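Local coordinates for protein agglutinin alpha chain (Maclura pomifera, PDB 3LLZ) that binds D-galactose as a plant lectin of the jacalin family and recognises the T-antigen disaccharide Gal-beta1,3-GalNAc, at residues 79-84 with 125-130; 1-6 with 117-122. All coordinates share one frame; numbering follows the deposited sequence.

Contact 1 of 2, residues 79-84 with 125-130; sequences TVIRSL and DYFSIY. With NGA (2-acetamido-2-deoxy-beta-D-galactopyranose), chain C.
In the beta-prism fold of the jacalin lectins, V80 and I81 of strand 78-88 meet D125 and F127 of strand 124-132 where two of the three sheets come together, next to the sugar pocket. The short segments 79-84 and 125-130 run at 72° to one another, so they touch near one end, V80 beside D125, and then diverge. The I81 side chain reaches both D125 and F127. Its chi1 of -65° sets CG1 anti to the carbonyl carbon, and chi2 of 61° turns CD1 onto the backbone of D125, where CD1 lies 3.0 Å from D125 O, a tight fit. The same side chain crosses that of F127 at about a right angle, and I81 CG1 meets the ring at its edge, 3.9 Å from F127 CD2. Further along, L84 slides past F127 in the opposite direction, with L84 CD2 4.0 Å from F127 CE2. On strand 124-132, the D125 carboxylate reaches the ligand: OD1 accepts from O4 of the N-acetylgalactosamine at 2.6 Å and from its O6 at 2.8 Å. A water also donates to D125 OD1, at 2.7 Å, and to T79 O, bridging the carboxylate to strand 78-88. Backbone bonds join I81 to I25 and L124, L84 also packs on F104 of strand 102-108, and strand 124-132 pairs with strand 110-120 and with a strand of the bound peptide.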
loop_
_atom_site.group_PDB
_atom_site.type_symbol
_atom_site.label_atom_id
_atom_site.label_comp_id
_atom_site.label_asym_id
_atom_site.label_seq_id
_atom_site.Cartn_x
_atom_site.Cartn_y
_atom_site.Cartn_z
ATOM N N THR A 79 32.391 2.799 9.630
ATOM C CA THR A 79 31.382 1.783 9.923
ATOM C C THR A 79 30.709 1.436 8.605
ATOM O O THR A 79 30.050 2.278 7.996
ATOM C CB THR A 79 30.329 2.303 10.917
ATOM O OG1 THR A 79 30.977 2.706 12.130
ATOM C CG2 THR A 79 29.318 1.207 11.235
ATOM N N VAL A 80 30.878 0.196 8.167
ATOM C CA VAL A 80 30.332 -0.234 6.890
ATOM C C VAL A 80 29.696 -1.611 6.940
ATOM O O VAL A 80 29.781 -2.314 7.949
ATOM C CB VAL A 80 31.440 -0.259 5.813
ATOM C CG1 VAL A 80 32.007 1.140 5.619
ATOM C CG2 VAL A 80 32.546 -1.231 6.229
ATOM N N ILE A 81 29.043 -1.982 5.845
ATOM C CA ILE A 81 28.419 -3.294 5.740
ATOM C C ILE A 81 29.547 -4.225 5.313
ATOM O O ILE A 81 30.078 -4.115 4.204
ATOM C CB ILE A 81 27.282 -3.303 4.688
ATOM C CG1 ILE A 81 26.143 -2.376 5.128
ATOM C CG2 ILE A 81 26.730 -4.712 4.530
ATOM C CD1 ILE A 81 26.530 -0.936 5.278
ATOM N N ARG A 82 29.924 -5.133 6.206
ATOM C CA ARG A 82 31.022 -6.049 5.927
ATOM C C ARG A 82 30.617 -7.366 5.294
ATOM O O ARG A 82 31.436 -8.029 4.660
ATOM C CB ARG A 82 31.806 -6.318 7.209
ATOM C CG ARG A 82 32.257 -5.058 7.924
ATOM C CD ARG A 82 33.368 -5.366 8.904
ATOM N NE ARG A 82 34.570 -5.808 8.205
ATOM C CZ ARG A 82 35.657 -6.274 8.812
ATOM N NH1 ARG A 82 35.693 -6.360 10.135
ATOM N NH2 ARG A 82 36.711 -6.645 8.096
ATOM N N SER A 83 29.357 -7.749 5.465
ATOM C CA SER A 83 28.881 -9.000 4.901
ATOM C C SER A 83 27.396 -8.932 4.579
ATOM O O SER A 83 26.650 -8.177 5.206
ATOM C CB SER A 83 29.141 -10.148 5.883
ATOM O OG SER A 83 28.704 -11.384 5.354
ATOM N N LEU A 84 26.987 -9.723 3.593
ATOM C CA LEU A 84 25.593 -9.796 3.166
ATOM C C LEU A 84 25.187 -11.217 2.814
ATOM O O LEU A 84 25.979 -11.993 2.276
ATOM C CB LEU A 84 25.354 -8.910 1.939
ATOM C CG LEU A 84 25.296 -7.396 2.129
ATOM C CD1 LEU A 84 25.264 -6.736 0.758
ATOM C CD2 LEU A 84 24.066 -7.011 2.940
ATOM N N ASP A 125 28.576 1.942 2.778
ATOM C CA ASP A 125 28.452 2.594 4.079
ATOM C C ASP A 125 27.211 2.163 4.839
ATOM O O ASP A 125 27.259 1.884 6.041
ATOM C CB ASP A 125 28.421 4.110 3.907
ATOM C CG ASP A 125 29.627 4.631 3.165
ATOM O OD1 ASP A 125 30.763 4.368 3.620
ATOM O OD2 ASP A 125 29.436 5.304 2.134
ATOM N N TYR A 126 26.096 2.127 4.126
ATOM C CA TYR A 126 24.822 1.750 4.709
ATOM C C TYR A 126 23.829 1.606 3.574
ATOM O O TYR A 126 24.105 2.000 2.446
ATOM C CB TYR A 126 24.335 2.831 5.685
ATOM C CG TYR A 126 24.221 4.226 5.096
ATOM C CD1 TYR A 126 25.210 5.184 5.326
ATOM C CD2 TYR A 126 23.123 4.589 4.313
ATOM C CE1 TYR A 126 25.108 6.471 4.793
ATOM C CE2 TYR A 126 23.013 5.874 3.774
ATOM C CZ TYR A 126 24.010 6.806 4.019
ATOM O OH TYR A 126 23.912 8.073 3.481
ATOM N N PHE A 127 22.674 1.025 3.869
ATOM C CA PHE A 127 21.651 0.876 2.851
ATOM C C PHE A 127 20.291 0.712 3.495
ATOM O O PHE A 127 20.181 0.328 4.662
ATOM C CB PHE A 127 21.949 -0.325 1.943
ATOM C CG PHE A 127 21.701 -1.659 2.589
ATOM C CD1 PHE A 127 20.480 -2.306 2.429
ATOM C CD2 PHE A 127 22.686 -2.264 3.362
ATOM C CE1 PHE A 127 20.244 -3.545 3.031
ATOM C CE2 PHE A 127 22.460 -3.497 3.968
ATOM C CZ PHE A 127 21.236 -4.139 3.801
ATOM N N SER A 128 19.263 1.043 2.724
ATOM C CA SER A 128 17.883 0.915 3.160
ATOM C C SER A 128 17.159 0.113 2.092
ATOM O O SER A 128 17.620 0.008 0.950
ATOM C CB SER A 128 17.237 2.290 3.341
ATOM O OG SER A 128 17.857 2.988 4.413
ATOM N N ILE A 129 16.026 -0.458 2.474
ATOM C CA ILE A 129 15.236 -1.291 1.586
ATOM C C ILE A 129 13.802 -0.791 1.420
ATOM O O ILE A 129 13.138 -0.425 2.397
ATOM C CB ILE A 129 15.195 -2.747 2.132
ATOM C CG1 ILE A 129 16.595 -3.365 2.047
ATOM C CG2 ILE A 129 14.168 -3.572 1.378
ATOM C CD1 ILE A 129 16.697 -4.758 2.648
ATOM N N TYR A 130 13.338 -0.767 0.175
ATOM C CA TYR A 130 11.966 -0.377 -0.132
ATOM C C TYR A 130 11.117 -1.641 -0.058
ATOM O O TYR A 130 11.467 -2.659 -0.652
ATOM C CB TYR A 130 11.845 0.180 -1.554
ATOM C CG TYR A 130 12.316 1.602 -1.754
ATOM C CD1 TYR A 130 13.667 1.932 -1.688
ATOM C CD2 TYR A 130 11.405 2.610 -2.061
ATOM C CE1 TYR A 130 14.103 3.236 -1.933
ATOM C CE2 TYR A 130 11.822 3.912 -2.307
ATOM C CZ TYR A 130 13.173 4.218 -2.243
ATOM O OH TYR A 130 13.580 5.498 -2.500
HETATM C C1 NGA C . 35.267 7.330 1.797
HETATM C C2 NGA C . 34.082 8.302 1.940
HETATM C C3 NGA C . 33.552 8.185 3.365
HETATM C C4 NGA C . 33.094 6.740 3.606
HETATM C C5 NGA C . 34.312 5.818 3.407
HETATM C C6 NGA C . 34.036 4.333 3.623
HETATM C C7 NGA C . 33.812 10.425 0.842
HETATM C C8 NGA C . 34.368 11.803 0.531
HETATM N N2 NGA C . 34.515 9.659 1.670
HETATM O O1 NGA C . 35.756 7.374 0.505
HETATM O O3 NGA C . 32.500 9.151 3.644
HETATM O O4 NGA C . 32.074 6.398 2.676
HETATM O O5 NGA C . 34.854 5.976 2.071
HETATM O O6 NGA C . 33.283 3.763 2.556
HETATM O O7 NGA C . 32.750 10.064 0.335
HETATM O O HOH W 1 31.281 4.424 6.297
#

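Contact 2 of 2, residues 1-6 with 117-122; sequences GVTFDD and KGSIGY. With NGA (2-acetamido-2-deoxy-beta-D-galactopyranose), chain C.
The terminal amine of G1 is gripped by the N-acetylgalactosamine and a water: G1 N donates to the sugar's O4 at 2.7 Å and O3 at 2.9 Å, and more weakly to O7 of the acetamide. This is the galactose-binding site of the jacalin beta-prism, in which the amino terminus of the alpha chain reads the sugar directly. Behind it, strand 2-5 and residues 117-120 of strand 110-120 form an antiparallel ladder. V2 with I120 and F4 with G118 are its hydrogen-bonded pairs, T3 with S119 and D5 with K117 the non-hydrogen-bonded ones. Just past the end of strand 110-120, Y122 N gives a nearly straight bond (168°) to the ring oxygen O5, 3.2 Å away, and the Y122 ring presents its edge to O1. G121 has no side chain, and its CA lies 3.6 Å from the sugar's O6. S119 OG, anti to its backbone N (chi1 171°), is hydrogen-bonded to D125 OD2 and also accepts from the water that G1 N donates to. At the far end D5 OD2 rests 3.5 Å from K117 CE, but the polar ends go elsewhere, D5 OD1 to Y130 OH and K117 NZ to E109 of the second subunit. F4 folds its ring back over the neighbouring strand, where G118 CA makes a CH-pi contact 4.1 Å from the ring centroid and G118 N lies 3.5 Å above the ring's centre.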
loop_
_atom_site.group_PDB
_atom_site.type_symbol
_atom_site.label_atom_id
_atom_site.label_comp_id
_atom_site.label_asym_id
_atom_site.label_seq_id
_atom_site.Cartn_x
_atom_site.Cartn_y
_atom_site.Cartn_z
ATOM N N GLY A 1 30.559 8.416 1.655
ATOM C CA GLY A 1 30.485 7.905 0.256
ATOM C C GLY A 1 29.463 8.664 -0.566
ATOM O O GLY A 1 28.848 9.616 -0.086
ATOM N N VAL A 2 29.295 8.254 -1.819
ATOM C CA VAL A 2 28.320 8.885 -2.693
ATOM C C VAL A 2 26.977 8.215 -2.421
ATOM O O VAL A 2 26.850 6.994 -2.523
ATOM C CB VAL A 2 28.692 8.692 -4.180
ATOM C CG1 VAL A 2 27.586 9.243 -5.072
ATOM C CG2 VAL A 2 30.011 9.398 -4.479
ATOM N N THR A 3 25.983 9.014 -2.053
ATOM C CA THR A 3 24.661 8.470 -1.774
ATOM C C THR A 3 23.934 8.115 -3.061
ATOM O O THR A 3 24.172 8.711 -4.117
ATOM C CB THR A 3 23.786 9.472 -0.993
ATOM O OG1 THR A 3 23.651 10.681 -1.752
ATOM C CG2 THR A 3 24.412 9.791 0.359
ATOM N N PHE A 4 23.051 7.131 -2.971
ATOM C CA PHE A 4 22.267 6.720 -4.124
ATOM C C PHE A 4 20.893 6.308 -3.638
ATOM O O PHE A 4 20.702 6.008 -2.460
ATOM C CB PHE A 4 22.923 5.553 -4.870
ATOM C CG PHE A 4 22.850 4.237 -4.141
ATOM C CD1 PHE A 4 23.846 3.869 -3.240
ATOM C CD2 PHE A 4 21.785 3.361 -4.363
ATOM C CE1 PHE A 4 23.790 2.649 -2.570
ATOM C CE2 PHE A 4 21.718 2.136 -3.697
ATOM C CZ PHE A 4 22.724 1.781 -2.800
ATOM N N ASP A 5 19.938 6.304 -4.555
ATOM C CA ASP A 5 18.576 5.923 -4.232
ATOM C C ASP A 5 17.950 5.461 -5.536
ATOM O O ASP A 5 17.568 6.281 -6.368
ATOM C CB ASP A 5 17.813 7.129 -3.679
ATOM C CG ASP A 5 16.458 6.756 -3.115
ATOM O OD1 ASP A 5 15.963 5.659 -3.432
ATOM O OD2 ASP A 5 15.889 7.574 -2.359
ATOM N N ASP A 6 17.866 4.149 -5.725
ATOM C CA ASP A 6 17.287 3.605 -6.946
ATOM C C ASP A 6 15.792 3.871 -7.019
ATOM O O ASP A 6 15.219 3.934 -8.106
ATOM C CB ASP A 6 17.518 2.093 -7.040
ATOM C CG ASP A 6 18.973 1.731 -7.270
ATOM O OD1 ASP A 6 19.761 2.624 -7.644
ATOM O OD2 ASP A 6 19.319 0.548 -7.088
ATOM N N LYS A 117 18.496 1.799 -1.548
ATOM C CA LYS A 117 19.103 3.120 -1.481
ATOM C C LYS A 117 20.220 3.001 -0.455
ATOM O O LYS A 117 20.252 2.051 0.333
ATOM C CB LYS A 117 18.090 4.203 -1.074
ATOM C CG LYS A 117 17.491 4.069 0.319
ATOM C CD LYS A 117 16.502 5.207 0.587
ATOM C CE LYS A 117 17.190 6.560 0.718
ATOM N NZ LYS A 117 17.944 6.682 1.997
ATOM N N GLY A 118 21.157 3.936 -0.480
ATOM C CA GLY A 118 22.241 3.872 0.479
ATOM C C GLY A 118 23.381 4.803 0.145
ATOM O O GLY A 118 23.177 5.890 -0.396
ATOM N N SER A 119 24.591 4.362 0.469
ATOM C CA SER A 119 25.786 5.156 0.230
ATOM C C SER A 119 26.979 4.240 0.064
ATOM O O SER A 119 27.112 3.262 0.793
ATOM C CB SER A 119 26.029 6.091 1.414
ATOM O OG SER A 119 27.296 6.726 1.321
ATOM N N ILE A 120 27.840 4.545 -0.901
ATOM C CA ILE A 120 29.030 3.738 -1.118
ATOM C C ILE A 120 30.245 4.625 -1.348
ATOM O O ILE A 120 30.219 5.529 -2.184
ATOM C CB ILE A 120 28.877 2.792 -2.334
ATOM C CG1 ILE A 120 27.619 1.934 -2.171
ATOM C CG2 ILE A 120 30.115 1.892 -2.453
ATOM C CD1 ILE A 120 27.406 0.917 -3.286
ATOM N N GLY A 121 31.292 4.374 -0.572
ATOM C CA GLY A 121 32.540 5.109 -0.709
ATOM C C GLY A 121 33.518 4.009 -1.061
ATOM O O GLY A 121 33.374 3.360 -2.092
ATOM N N TYR A 122 34.511 3.782 -0.213
ATOM C CA TYR A 122 35.431 2.686 -0.466
ATOM C C TYR A 122 34.604 1.409 -0.326
ATOM O O TYR A 122 34.810 0.434 -1.047
ATOM C CB TYR A 122 36.573 2.697 0.554
ATOM C CG TYR A 122 37.713 3.611 0.161
ATOM C CD1 TYR A 122 37.489 4.961 -0.108
ATOM C CD2 TYR A 122 39.007 3.116 0.021
ATOM C CE1 TYR A 122 38.528 5.796 -0.512
ATOM C CE2 TYR A 122 40.053 3.942 -0.383
ATOM C CZ TYR A 122 39.805 5.281 -0.649
ATOM O OH TYR A 122 40.832 6.096 -1.068
HETATM C C1 NGA C . 35.267 7.330 1.797
HETATM C C2 NGA C . 34.082 8.302 1.940
HETATM C C3 NGA C . 33.552 8.185 3.365
HETATM C C4 NGA C . 33.094 6.740 3.606
HETATM C C5 NGA C . 34.312 5.818 3.407
HETATM C C6 NGA C . 34.036 4.333 3.623
HETATM C C7 NGA C . 33.812 10.425 0.842
HETATM C C8 NGA C . 34.368 11.803 0.531
HETATM N N2 NGA C . 34.515 9.659 1.670
HETATM O O1 NGA C . 35.756 7.374 0.505
HETATM O O3 NGA C . 32.500 9.151 3.644
HETATM O O4 NGA C . 32.074 6.398 2.676
HETATM O O5 NGA C . 34.854 5.976 2.071
HETATM O O6 NGA C . 33.283 3.763 2.556
HETATM O O7 NGA C . 32.750 10.064 0.335
HETATM O O HOH W 2 28.005 8.744 2.978
HETATM O O HOH W 3 20.594 7.365 0.220
#

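How the contacts relate
Contacts 1 and 2, with centres about 10 Å apart, share one sheet: strand 110-120 leads through the short loop 121-123 of the pocket into strand 124-132, which lies beside it. At the pocket end the hydrogen bond between D125 OD2 and S119 OG spans 2.7 Å, consistent with S119 acting as a second-shell residue that steadies the carboxylate of contact 1. O4 of the N-acetylgalactosamine joins the two contacts, accepting from G1 N and donating to D125 OD1, and W123 N adds a further bond to the ligand. At the other end Y130 OH and D5 OD1 are 2.6 Å apart. Between them F127 CB packs against K117 O at 3.3 Å.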